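Local atomic coordinates of prophenoloxidase b (Marsupenaeus japonicus, PDB entry 3WKY), a protein that probably oxidises monophenols to o-diphenols and on to quinones at a type 3 copper centre, and circulates in the hemolymph as a proenzyme. Residues Ile400-His405 / Leu523-Thr528; Arg417-Asn422 / Asp650-Met655; Arg504-Pro509 / Val530-Thr535; Phe593-Asp598 / Gly633-Arg638. All coordinates share one frame; numbering follows the deposited sequence.

Contact 1: residues Ile400-His405 / Leu523-Thr528; sequences IDNVFH and LLRYWT
The side chain of Arg-525 lies across the imidazole of His-405, its guanidinium flat on the ring with the two planes 6° apart. CD stands over the middle of the ring, 3.4 Å from its centroid, as a CH-pi contact, and NE follows above His-405 CG at 3.5 Å. Bends at chi2 and chi3 bring CD and then NE over the imidazole. Beyond it, NH1 and NH2 both grip the single oxygen OD1 of Asn-402, with Arg-525 NH2 at 2.8 Å. The second N-H of NH2 is donated to Asp-401 OD2 at 2.9 Å, part of a salt bridge, and meets the oxygen on its anti side, well out of the carboxylate plane. A water accepts from Arg-525 NE and donates to Asp-401 OD2; a second joins that oxygen to Arg-525 O. An alanine in place of Arg-525 would probably leave the carboxylate of Asp-401 without its countercharge here and Asn-402 OD1 without the two donors that grip it, and uncover one face of His-405. Arginine suits the site because its planar cation can stack and donate in its own plane at once. Asp-401 OD1 is held by His-227 and Asn-402 ND2 by Glu-249. The contact thus ties helix 391-409 of the copper-containing domain, beside helix 218-239, to the loop between helix 520-523 and strand 528-534 of the Ig-like domain.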
# COMPACT_ATOMS: atom_id res chain seq x y z
N ILE A 400 -10.91 -21.84 -13.56
CA ILE A 400 -11.69 -23.07 -13.48
C ILE A 400 -10.93 -24.24 -14.13
O ILE A 400 -10.84 -25.33 -13.55
CB ILE A 400 -13.09 -22.88 -14.11
CG1 ILE A 400 -13.91 -21.88 -13.27
CG2 ILE A 400 -13.83 -24.21 -14.21
CD1 ILE A 400 -14.15 -22.35 -11.82
N ASP A 401 -10.34 -24.00 -15.29
CA ASP A 401 -9.60 -25.08 -15.95
C ASP A 401 -8.37 -25.48 -15.12
O ASP A 401 -7.96 -26.65 -15.11
CB ASP A 401 -9.18 -24.68 -17.36
CG ASP A 401 -8.73 -25.87 -18.19
OD1 ASP A 401 -9.57 -26.74 -18.47
OD2 ASP A 401 -7.54 -25.94 -18.54
N ASN A 402 -7.78 -24.50 -14.44
CA ASN A 402 -6.66 -24.77 -13.53
C ASN A 402 -7.06 -25.71 -12.40
O ASN A 402 -6.25 -26.55 -11.98
CB ASN A 402 -6.09 -23.46 -12.93
CG ASN A 402 -5.19 -22.72 -13.89
OD1 ASN A 402 -4.80 -23.24 -14.95
ND2 ASN A 402 -4.83 -21.48 -13.52
N VAL A 403 -8.27 -25.55 -11.87
CA VAL A 403 -8.74 -26.45 -10.82
C VAL A 403 -8.85 -27.86 -11.39
O VAL A 403 -8.40 -28.84 -10.78
CB VAL A 403 -10.12 -26.04 -10.28
CG1 VAL A 403 -10.56 -26.98 -9.15
CG2 VAL A 403 -10.09 -24.58 -9.77
N PHE A 404 -9.45 -27.96 -12.57
CA PHE A 404 -9.60 -29.28 -13.20
C PHE A 404 -8.25 -29.93 -13.51
O PHE A 404 -8.07 -31.13 -13.30
CB PHE A 404 -10.46 -29.17 -14.46
CG PHE A 404 -11.94 -28.96 -14.18
CD1 PHE A 404 -12.62 -29.79 -13.31
CD2 PHE A 404 -12.64 -27.91 -14.78
CE1 PHE A 404 -13.98 -29.60 -13.04
CE2 PHE A 404 -14.00 -27.72 -14.52
CZ PHE A 404 -14.67 -28.57 -13.65
N HIS A 405 -7.29 -29.14 -13.99
CA HIS A 405 -5.95 -29.65 -14.31
C HIS A 405 -5.23 -30.05 -13.01
O HIS A 405 -4.50 -31.03 -12.98
CB HIS A 405 -5.13 -28.60 -15.08
CG HIS A 405 -3.73 -29.02 -15.41
ND1 HIS A 405 -3.45 -30.06 -16.26
CD2 HIS A 405 -2.54 -28.53 -15.00
CE1 HIS A 405 -2.14 -30.20 -16.36
NE2 HIS A 405 -1.56 -29.28 -15.61
N LEU A 523 1.72 -28.71 -23.16
CA LEU A 523 0.74 -28.99 -24.21
C LEU A 523 -0.58 -29.51 -23.65
O LEU A 523 -1.62 -29.34 -24.28
CB LEU A 523 1.32 -29.97 -25.24
CG LEU A 523 2.40 -29.40 -26.15
CD1 LEU A 523 3.06 -30.53 -26.98
CD2 LEU A 523 1.81 -28.36 -27.08
N LEU A 524 -0.55 -30.15 -22.49
CA LEU A 524 -1.79 -30.61 -21.85
C LEU A 524 -2.82 -29.49 -21.70
O LEU A 524 -4.02 -29.73 -21.72
CB LEU A 524 -1.52 -31.20 -20.47
CG LEU A 524 -0.74 -32.51 -20.38
CD1 LEU A 524 -0.59 -32.91 -18.92
CD2 LEU A 524 -1.43 -33.61 -21.17
N ARG A 525 -2.35 -28.25 -21.54
CA ARG A 525 -3.28 -27.16 -21.29
C ARG A 525 -3.87 -26.65 -22.61
O ARG A 525 -4.77 -25.80 -22.60
CB ARG A 525 -2.59 -26.00 -20.56
CG ARG A 525 -1.75 -26.41 -19.33
CD ARG A 525 -2.56 -27.24 -18.30
NE ARG A 525 -3.87 -26.66 -17.99
CZ ARG A 525 -4.07 -25.66 -17.12
NH1 ARG A 525 -3.03 -25.10 -16.51
NH2 ARG A 525 -5.30 -25.22 -16.89
N TYR A 526 -3.35 -27.16 -23.73
CA TYR A 526 -3.73 -26.68 -25.06
C TYR A 526 -4.55 -27.64 -25.93
O TYR A 526 -5.29 -27.18 -26.79
CB TYR A 526 -2.50 -26.24 -25.87
CG TYR A 526 -2.01 -24.83 -25.57
CD1 TYR A 526 -2.50 -23.74 -26.27
CD2 TYR A 526 -1.05 -24.61 -24.59
CE1 TYR A 526 -2.04 -22.45 -26.00
CE2 TYR A 526 -0.59 -23.32 -24.31
CZ TYR A 526 -1.08 -22.25 -25.02
OH TYR A 526 -0.63 -20.97 -24.76
N TRP A 527 -4.41 -28.96 -25.76
CA TRP A 527 -5.05 -29.89 -26.72
C TRP A 527 -6.54 -29.65 -26.87
O TRP A 527 -7.26 -29.59 -25.88
CB TRP A 527 -4.83 -31.35 -26.31
CG TRP A 527 -3.40 -31.76 -26.35
CD1 TRP A 527 -2.61 -32.09 -25.29
CD2 TRP A 527 -2.58 -31.88 -27.53
NE1 TRP A 527 -1.35 -32.42 -25.73
CE2 TRP A 527 -1.30 -32.29 -27.10
CE3 TRP A 527 -2.81 -31.69 -28.89
CZ2 TRP A 527 -0.25 -32.52 -27.99
CZ3 TRP A 527 -1.76 -31.90 -29.78
CH2 TRP A 527 -0.49 -32.30 -29.32
N THR A 528 -7.00 -29.50 -28.12
CA THR A 528 -8.43 -29.33 -28.38
C THR A 528 -8.90 -30.37 -29.39
O THR A 528 -8.16 -30.76 -30.30
CB THR A 528 -8.79 -27.90 -28.88
OG1 THR A 528 -10.21 -27.77 -28.97
CG2 THR A 528 -8.13 -27.60 -30.24
O HOH W 1 -6.01 -28.08 -18.94
O HOH W 2 -5.98 -24.23 -20.07

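Contact 2: residues Arg417-Asn422 / Asp650-Met655; sequences RQLSGN and DEHPNM. With NAG (2-acetamido-2-deoxy-beta-D-glucopyranose), chain E.
Leu-419 meets His-652 first through CB, which lies 3.8 Å from NE2 of that ring. Beyond CG the chain forks: CD1 comes to 3.5 Å from His-652 NE2, approaching the imidazole obliquely, while CD2 reaches the methyl CE of Met-655 at 4.0 Å. A branched leucine can therefore serve two partners at once. The imidazole is itself held by ND1, which is hydrogen-bonded to Phe-648 O. Leu-419 also contributes its carbonyl: O accepts a bond of 3.0 Å from Asn-654 ND2, nearly straight at 162° and close to the amide plane. ND2 also donates to Ala-596 O, so an aspartate in place of Asn-654 would probably leave both carbonyls without their donor and set a negative charge against them. Gly-421 passes close to this amide, where a CB would run into ND2. One residue on, Asn-422 carries the N-linked sugar through ND2. The turn 652-655 leads from helix 645-650 into strand 655-664 of the Ig-like domain, beside strand 588-598; Leu-419, at the end of the short helix 416-419, packs on Phe-648 of helix 645-650 as well, and Gln-418 of the same short helix is also bonded to Leu-684 of a second subunit.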
# COMPACT_ATOMS: atom_id res chain seq x y z
N ARG A 417 -0.85 -50.79 -21.04
CA ARG A 417 -2.07 -51.48 -21.45
C ARG A 417 -3.19 -50.49 -21.75
O ARG A 417 -3.98 -50.69 -22.68
CB ARG A 417 -2.52 -52.46 -20.37
CG ARG A 417 -3.71 -53.32 -20.77
CD ARG A 417 -3.37 -54.22 -21.96
NE ARG A 417 -4.53 -54.94 -22.46
CZ ARG A 417 -5.29 -54.54 -23.48
NH1 ARG A 417 -6.33 -55.27 -23.86
NH2 ARG A 417 -5.01 -53.40 -24.11
N GLN A 418 -3.28 -49.41 -20.97
CA GLN A 418 -4.32 -48.41 -21.20
C GLN A 418 -4.11 -47.62 -22.49
O GLN A 418 -5.04 -46.95 -22.96
CB GLN A 418 -4.44 -47.44 -20.00
CG GLN A 418 -5.10 -48.05 -18.77
CD GLN A 418 -5.16 -47.06 -17.62
OE1 GLN A 418 -4.15 -46.43 -17.30
NE2 GLN A 418 -6.32 -46.94 -17.00
N LEU A 419 -2.91 -47.69 -23.06
CA LEU A 419 -2.59 -46.92 -24.26
C LEU A 419 -2.36 -47.82 -25.49
O LEU A 419 -2.25 -47.33 -26.60
CB LEU A 419 -1.33 -46.07 -24.07
CG LEU A 419 -1.44 -44.96 -23.01
CD1 LEU A 419 -0.08 -44.29 -22.84
CD2 LEU A 419 -2.49 -43.95 -23.45
N SER A 420 -2.27 -49.12 -25.25
CA SER A 420 -1.95 -50.05 -26.33
C SER A 420 -3.14 -50.25 -27.27
O SER A 420 -4.29 -50.04 -26.90
CB SER A 420 -1.49 -51.39 -25.76
OG SER A 420 -2.55 -52.03 -25.05
N GLY A 421 -2.85 -50.64 -28.51
CA GLY A 421 -3.89 -50.85 -29.50
C GLY A 421 -3.45 -51.82 -30.58
O GLY A 421 -2.25 -51.96 -30.83
N ASN A 422 -4.40 -52.47 -31.23
CA ASN A 422 -4.08 -53.44 -32.28
C ASN A 422 -3.77 -52.79 -33.63
O ASN A 422 -3.13 -53.39 -34.49
CB ASN A 422 -5.24 -54.44 -32.45
CG ASN A 422 -5.32 -55.44 -31.31
OD1 ASN A 422 -4.39 -56.23 -31.10
ND2 ASN A 422 -6.42 -55.43 -30.57
N ASP A 650 6.06 -41.63 -30.00
CA ASP A 650 7.03 -42.59 -30.53
C ASP A 650 7.00 -43.93 -29.79
O ASP A 650 7.41 -44.96 -30.32
CB ASP A 650 8.44 -42.00 -30.48
CG ASP A 650 8.69 -41.00 -31.59
OD1 ASP A 650 7.88 -40.93 -32.53
OD2 ASP A 650 9.72 -40.28 -31.52
N GLU A 651 6.51 -43.90 -28.55
CA GLU A 651 6.36 -45.10 -27.74
C GLU A 651 5.21 -46.00 -28.22
O GLU A 651 5.17 -47.19 -27.91
CB GLU A 651 6.15 -44.70 -26.26
CG GLU A 651 6.04 -45.85 -25.27
CD GLU A 651 7.35 -46.61 -25.09
OE1 GLU A 651 8.41 -46.12 -25.54
OE2 GLU A 651 7.32 -47.70 -24.48
N HIS A 652 4.29 -45.44 -29.00
CA HIS A 652 3.05 -46.14 -29.33
C HIS A 652 2.76 -46.20 -30.83
O HIS A 652 2.53 -45.17 -31.46
CB HIS A 652 1.88 -45.50 -28.57
CG HIS A 652 2.10 -45.43 -27.09
ND1 HIS A 652 2.55 -44.29 -26.45
CD2 HIS A 652 1.98 -46.38 -26.13
CE1 HIS A 652 2.67 -44.54 -25.16
NE2 HIS A 652 2.34 -45.80 -24.94
N PRO A 653 2.78 -47.41 -31.41
CA PRO A 653 2.54 -47.55 -32.85
C PRO A 653 1.14 -47.10 -33.27
O PRO A 653 0.95 -46.78 -34.44
CB PRO A 653 2.71 -49.06 -33.10
CG PRO A 653 3.52 -49.55 -31.94
CD PRO A 653 3.11 -48.70 -30.78
N ASN A 654 0.19 -47.09 -32.33
CA ASN A 654 -1.17 -46.61 -32.62
C ASN A 654 -1.32 -45.10 -32.47
O ASN A 654 -2.44 -44.58 -32.51
CB ASN A 654 -2.22 -47.33 -31.77
CG ASN A 654 -1.97 -47.20 -30.28
OD1 ASN A 654 -0.82 -47.12 -29.83
ND2 ASN A 654 -3.05 -47.18 -29.50
N MET A 655 -0.21 -44.40 -32.32
CA MET A 655 -0.24 -42.94 -32.30
C MET A 655 0.71 -42.37 -33.33
O MET A 655 1.81 -42.91 -33.55
CB MET A 655 0.16 -42.39 -30.93
CG MET A 655 -0.63 -42.90 -29.74
SD MET A 655 0.09 -42.10 -28.27
CE MET A 655 -0.73 -43.00 -26.96
C1 NAG E . -6.43 -56.56 -29.67
C2 NAG E . -6.23 -56.16 -28.20
C3 NAG E . -6.98 -56.99 -27.16
C4 NAG E . -8.17 -57.77 -27.70
C5 NAG E . -7.80 -58.40 -29.02
C6 NAG E . -8.92 -59.30 -29.53
C7 NAG E . -3.96 -55.22 -27.95
C8 NAG E . -2.64 -55.49 -28.61
N2 NAG E . -4.81 -56.25 -27.88
O3 NAG E . -7.43 -56.13 -26.13
O4 NAG E . -8.55 -58.78 -26.79
O5 NAG E . -7.58 -57.34 -29.92
O6 NAG E . -10.12 -58.56 -29.59
O7 NAG E . -4.21 -54.10 -27.52
O HOH W 3 0.07 -50.22 -29.37

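Contact 3: residues Arg504-Pro509 / Val530-Thr535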
# COMPACT_ATOMS: atom_id res chain seq x y z
N ARG A 504 -8.90 -40.63 -32.60
CA ARG A 504 -8.97 -39.50 -31.68
C ARG A 504 -7.95 -38.51 -32.17
O ARG A 504 -6.75 -38.81 -32.18
CB ARG A 504 -8.60 -39.97 -30.28
CG ARG A 504 -9.50 -41.07 -29.76
CD ARG A 504 -9.00 -41.58 -28.44
NE ARG A 504 -9.80 -42.70 -27.98
CZ ARG A 504 -10.90 -42.60 -27.25
NH1 ARG A 504 -11.35 -41.40 -26.87
NH2 ARG A 504 -11.55 -43.70 -26.89
N ILE A 505 -8.40 -37.34 -32.58
CA ILE A 505 -7.53 -36.38 -33.24
C ILE A 505 -7.59 -35.04 -32.50
O ILE A 505 -8.68 -34.53 -32.28
CB ILE A 505 -7.96 -36.19 -34.69
CG1 ILE A 505 -7.91 -37.56 -35.40
CG2 ILE A 505 -7.07 -35.17 -35.38
CD1 ILE A 505 -7.95 -37.51 -36.90
N PHE A 506 -6.43 -34.51 -32.12
CA PHE A 506 -6.39 -33.27 -31.31
C PHE A 506 -5.37 -32.29 -31.89
O PHE A 506 -4.41 -32.70 -32.55
CB PHE A 506 -6.03 -33.58 -29.84
CG PHE A 506 -7.12 -34.31 -29.10
CD1 PHE A 506 -7.22 -35.69 -29.15
CD2 PHE A 506 -8.05 -33.60 -28.35
CE1 PHE A 506 -8.24 -36.35 -28.47
CE2 PHE A 506 -9.06 -34.26 -27.66
CZ PHE A 506 -9.15 -35.64 -27.71
N LEU A 507 -5.58 -31.00 -31.63
CA LEU A 507 -4.75 -29.94 -32.20
C LEU A 507 -4.18 -29.10 -31.05
O LEU A 507 -4.85 -28.91 -30.04
CB LEU A 507 -5.62 -29.01 -33.07
CG LEU A 507 -4.95 -27.95 -33.94
CD1 LEU A 507 -4.36 -28.58 -35.21
CD2 LEU A 507 -5.92 -26.84 -34.31
N ALA A 508 -2.94 -28.63 -31.21
CA ALA A 508 -2.34 -27.67 -30.27
C ALA A 508 -1.23 -26.91 -30.98
O ALA A 508 -0.60 -27.43 -31.89
CB ALA A 508 -1.79 -28.38 -29.04
N PRO A 509 -0.98 -25.65 -30.57
CA PRO A 509 0.17 -24.97 -31.18
C PRO A 509 1.47 -25.67 -30.82
O PRO A 509 1.58 -26.29 -29.75
CB PRO A 509 0.14 -23.57 -30.53
CG PRO A 509 -1.26 -23.43 -29.99
CD PRO A 509 -1.69 -24.81 -29.59
N VAL A 530 -10.35 -32.18 -32.45
CA VAL A 530 -10.53 -31.93 -33.87
C VAL A 530 -11.62 -32.89 -34.37
O VAL A 530 -12.55 -32.49 -35.07
CB VAL A 530 -9.24 -32.21 -34.66
CG1 VAL A 530 -9.50 -32.21 -36.18
CG2 VAL A 530 -8.17 -31.20 -34.30
N ASP A 531 -11.49 -34.16 -33.97
CA ASP A 531 -12.40 -35.21 -34.42
C ASP A 531 -12.16 -36.47 -33.61
O ASP A 531 -11.03 -36.97 -33.54
CB ASP A 531 -12.16 -35.48 -35.92
CG ASP A 531 -13.39 -36.02 -36.65
OD1 ASP A 531 -14.48 -36.13 -36.04
OD2 ASP A 531 -13.27 -36.32 -37.86
N VAL A 532 -13.22 -36.98 -32.99
CA VAL A 532 -13.15 -38.23 -32.23
C VAL A 532 -14.37 -39.04 -32.64
O VAL A 532 -15.50 -38.62 -32.41
CB VAL A 532 -13.19 -37.97 -30.70
CG1 VAL A 532 -13.40 -39.27 -29.94
CG2 VAL A 532 -11.91 -37.27 -30.25
N PHE A 533 -14.15 -40.20 -33.27
CA PHE A 533 -15.26 -40.94 -33.86
C PHE A 533 -14.89 -42.41 -34.08
O PHE A 533 -13.71 -42.74 -34.20
CB PHE A 533 -15.64 -40.31 -35.20
CG PHE A 533 -14.60 -40.50 -36.26
CD1 PHE A 533 -13.50 -39.66 -36.34
CD2 PHE A 533 -14.71 -41.55 -37.17
CE1 PHE A 533 -12.53 -39.85 -37.31
CE2 PHE A 533 -13.75 -41.74 -38.14
CZ PHE A 533 -12.65 -40.89 -38.21
N GLU A 534 -15.90 -43.28 -34.15
CA GLU A 534 -15.64 -44.68 -34.48
C GLU A 534 -15.69 -44.92 -35.98
O GLU A 534 -16.52 -44.37 -36.69
CB GLU A 534 -16.61 -45.63 -33.76
CG GLU A 534 -16.29 -47.11 -34.01
CD GLU A 534 -17.16 -48.07 -33.22
OE1 GLU A 534 -17.79 -47.64 -32.23
OE2 GLU A 534 -17.20 -49.27 -33.58
N THR A 535 -14.76 -45.74 -36.47
CA THR A 535 -14.70 -46.07 -37.89
C THR A 535 -15.53 -47.31 -38.18
O THR A 535 -16.01 -47.99 -37.26
CB THR A 535 -13.27 -46.41 -38.30
OG1 THR A 535 -12.86 -47.61 -37.64
CG2 THR A 535 -12.32 -45.27 -37.93
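Backbone hydrogen bonds join Ile-505 to two residues of the partner strand. Its N donates to Asp-531 O at 2.8 Å, while its O takes a bond of 2.9 Å from Val-530 N and a weak one of 3.3 Å from Asp-531 N. Val-530 and Asp-531 thus both stand opposite one residue, a classic beta bulge, in strands that otherwise run antiparallel at 178°. Arg-504 and Val-532 follow as a non-hydrogen-bonded pair. Apolar side chains pack alongside the backbone bonds. Val-530, where the chain turns a corner, divides its contacts: CB (3.7 Å) and the methyl CG1 lie against Ile-505 CG2, while the methyl CG2 turns to Leu-507 CB at 3.6 Å. Beta-branched Ile-505 and Val-532 suit extended chain, their branches sitting close to the backbone. On the face that bears Arg-504, Val-532 CG2 touches Phe-506 CZ at 4.1 Å, approaching the ring obliquely. Charges are met outside the pair: Arg-504 makes a salt bridge with Asp-628, and Asp-531 OD2 is hydrogen-bonded to Tyr-487 and pairs with Arg-547. In the mixed sheet of the Ig-like domain, strand 528-534 is outermost within this chain, strand 501-509 lies between it and strand 588-598, and Phe-506 reaches across to Tyr-224 of helix 218-239.

Contact 4: residues Phe593-Asp598 / Gly633-Arg638; sequences FVMATD and GYPLER. With NAG (2-acetamido-2-deoxy-beta-D-glucopyranose), chain E.
Strand 593-598 runs past a loop, 633-638, whose backbone keeps its distance, with CA atoms of Met-595 and Pro-635 8.9 Å apart, so the two are joined by side chains alone. The peptide before Pro-635 is cis, and Gly-633 has a phi of 90°, where a CB would jam against the preceding carbonyl O, which calls for glycine. Phe-593 points its ring at Leu-636 and Pro-635, tip to tip with each. Leu-636 CD1 lies over one face of the ring, 3.8 Å from its centroid, as a CH-pi contact, and Pro-635 CG meets CZ of Phe-593 obliquely at 4.1 Å. Met-595 is fully extended, CG anti to the backbone N (chi1 -178°), and slides past the proline: SD is 3.7 Å from Pro-635 CG. Its CE goes on to Tyr-634, 3.5 Å from OH, while SD lies 5.0 Å from the ring centroid in an oblique Met-aromatic contact. The loop, between strand 588-598 and helix 645-650, thus covers Phe-593 and Met-595 on a face of the Ig-like domain's sheet. No hydrogen bond crosses between the segments. Cohesion therefore rests on shape and dispersion: a flexible thioether and a flat ring fit against the rigid proline, and the phenol hydroxyl of Tyr-634 finds a polar partner in Gln-418 O of helix 416-419.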
# COMPACT_ATOMS: atom_id res chain seq x y z
N PHE A 593 -2.35 -34.39 -33.56
CA PHE A 593 -2.14 -35.69 -32.91
C PHE A 593 -3.23 -36.66 -33.34
O PHE A 593 -4.41 -36.32 -33.33
CB PHE A 593 -2.18 -35.50 -31.38
CG PHE A 593 -2.25 -36.79 -30.57
CD1 PHE A 593 -3.48 -37.43 -30.34
CD2 PHE A 593 -1.12 -37.32 -29.99
CE1 PHE A 593 -3.55 -38.59 -29.58
CE2 PHE A 593 -1.17 -38.48 -29.22
CZ PHE A 593 -2.40 -39.12 -29.01
N VAL A 594 -2.83 -37.89 -33.70
CA VAL A 594 -3.78 -38.91 -34.14
C VAL A 594 -3.56 -40.20 -33.36
O VAL A 594 -2.44 -40.72 -33.32
CB VAL A 594 -3.61 -39.22 -35.65
CG1 VAL A 594 -4.62 -40.30 -36.10
CG2 VAL A 594 -3.74 -37.96 -36.49
N MET A 595 -4.62 -40.72 -32.74
CA MET A 595 -4.53 -42.02 -32.08
C MET A 595 -5.63 -42.98 -32.53
O MET A 595 -6.81 -42.61 -32.61
CB MET A 595 -4.58 -41.85 -30.56
CG MET A 595 -4.46 -43.16 -29.79
SD MET A 595 -4.59 -42.86 -28.01
CE MET A 595 -4.19 -44.47 -27.32
N ALA A 596 -5.24 -44.21 -32.84
CA ALA A 596 -6.21 -45.26 -33.15
C ALA A 596 -6.38 -46.12 -31.90
O ALA A 596 -5.43 -46.74 -31.43
CB ALA A 596 -5.74 -46.11 -34.33
N THR A 597 -7.60 -46.15 -31.37
CA THR A 597 -7.81 -46.91 -30.15
C THR A 597 -8.79 -48.05 -30.38
O THR A 597 -9.68 -47.98 -31.22
CB THR A 597 -8.31 -46.00 -29.01
OG1 THR A 597 -8.33 -46.72 -27.77
CG2 THR A 597 -9.68 -45.51 -29.32
N ASP A 598 -8.56 -49.15 -29.66
CA ASP A 598 -9.43 -50.32 -29.80
C ASP A 598 -10.80 -49.99 -29.22
O ASP A 598 -10.89 -49.28 -28.21
CB ASP A 598 -8.84 -51.52 -29.06
CG ASP A 598 -7.45 -51.89 -29.55
OD1 ASP A 598 -7.14 -51.68 -30.75
OD2 ASP A 598 -6.66 -52.41 -28.72
N GLY A 633 -11.23 -36.39 -23.67
CA GLY A 633 -9.93 -35.83 -24.00
C GLY A 633 -8.78 -36.83 -23.89
O GLY A 633 -7.63 -36.46 -24.12
N TYR A 634 -9.10 -38.07 -23.55
CA TYR A 634 -8.10 -39.14 -23.45
C TYR A 634 -7.36 -39.25 -24.78
O TYR A 634 -7.97 -39.11 -25.84
CB TYR A 634 -8.80 -40.46 -23.11
CG TYR A 634 -8.07 -41.74 -23.49
CD1 TYR A 634 -8.26 -42.32 -24.73
CD2 TYR A 634 -7.24 -42.39 -22.58
CE1 TYR A 634 -7.62 -43.51 -25.08
CE2 TYR A 634 -6.58 -43.58 -22.93
CZ TYR A 634 -6.79 -44.13 -24.17
OH TYR A 634 -6.14 -45.31 -24.52
N PRO A 635 -6.04 -39.48 -24.72
CA PRO A 635 -5.23 -39.68 -23.52
C PRO A 635 -4.49 -38.41 -23.08
O PRO A 635 -3.62 -38.49 -22.21
CB PRO A 635 -4.19 -40.69 -24.01
CG PRO A 635 -3.95 -40.29 -25.44
CD PRO A 635 -5.25 -39.70 -25.95
N LEU A 636 -4.86 -37.27 -23.65
CA LEU A 636 -4.05 -36.06 -23.51
C LEU A 636 -4.54 -35.12 -22.39
O LEU A 636 -4.47 -33.90 -22.53
CB LEU A 636 -4.00 -35.31 -24.84
CG LEU A 636 -3.40 -36.15 -25.98
CD1 LEU A 636 -3.44 -35.37 -27.28
CD2 LEU A 636 -1.98 -36.57 -25.63
N GLU A 637 -5.03 -35.69 -21.29
CA GLU A 637 -5.32 -34.90 -20.10
C GLU A 637 -4.61 -35.45 -18.87
O GLU A 637 -4.87 -35.00 -17.76
CB GLU A 637 -6.83 -34.77 -19.85
CG GLU A 637 -7.67 -35.92 -20.42
CD GLU A 637 -7.39 -37.25 -19.73
OE1 GLU A 637 -6.63 -38.06 -20.31
OE2 GLU A 637 -7.96 -37.49 -18.64
N ARG A 638 -3.69 -36.40 -19.06
CA ARG A 638 -2.90 -36.89 -17.93
C ARG A 638 -1.41 -36.64 -18.11
O ARG A 638 -0.91 -36.52 -19.22
CB ARG A 638 -3.11 -38.40 -17.68
CG ARG A 638 -4.44 -38.76 -17.05
CD ARG A 638 -4.42 -40.14 -16.40
NE ARG A 638 -5.78 -40.67 -16.26
CZ ARG A 638 -6.05 -41.91 -15.86
NH1 ARG A 638 -5.07 -42.75 -15.53
NH2 ARG A 638 -7.31 -42.31 -15.79
C1 NAG E . -6.43 -56.56 -29.67
C2 NAG E . -6.23 -56.16 -28.20
C3 NAG E . -6.98 -56.99 -27.16
C4 NAG E . -8.17 -57.77 -27.70
C5 NAG E . -7.80 -58.40 -29.02
C6 NAG E . -8.92 -59.30 -29.53
C7 NAG E . -3.96 -55.22 -27.95
C8 NAG E . -2.64 -55.49 -28.61
N2 NAG E . -4.81 -56.25 -27.88
O3 NAG E . -7.43 -56.13 -26.13
O4 NAG E . -8.55 -58.78 -26.79
O5 NAG E . -7.58 -57.34 -29.92
O6 NAG E . -10.12 -58.56 -29.59
O7 NAG E . -4.21 -54.10 -27.52

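In the fold
Contacts 2, 3 and 4 lie within the Ig-like domain, while contact 1 joins that domain to the copper-containing one. Contacts 3 and 4 have centres about 8 Å apart and share a sheet in which strands 501-509 and 588-598 are neighbours; strand 655-664, which begins at the end of contact 2, lies on the other side of 588-598. Contact 2 is about 10 Å from contact 4, centre to centre, and encloses contacts 3 and 4 along the chain. Contacts 1 and 3 cross along the chain, their segments alternating, and touch where Thr-528 O meets Leu-507 N; Trp-527 packs on Leu-636 of contact 4. A continuous path of contacts thus runs from helix 391-409 to the glycan-bearing segment 417-422.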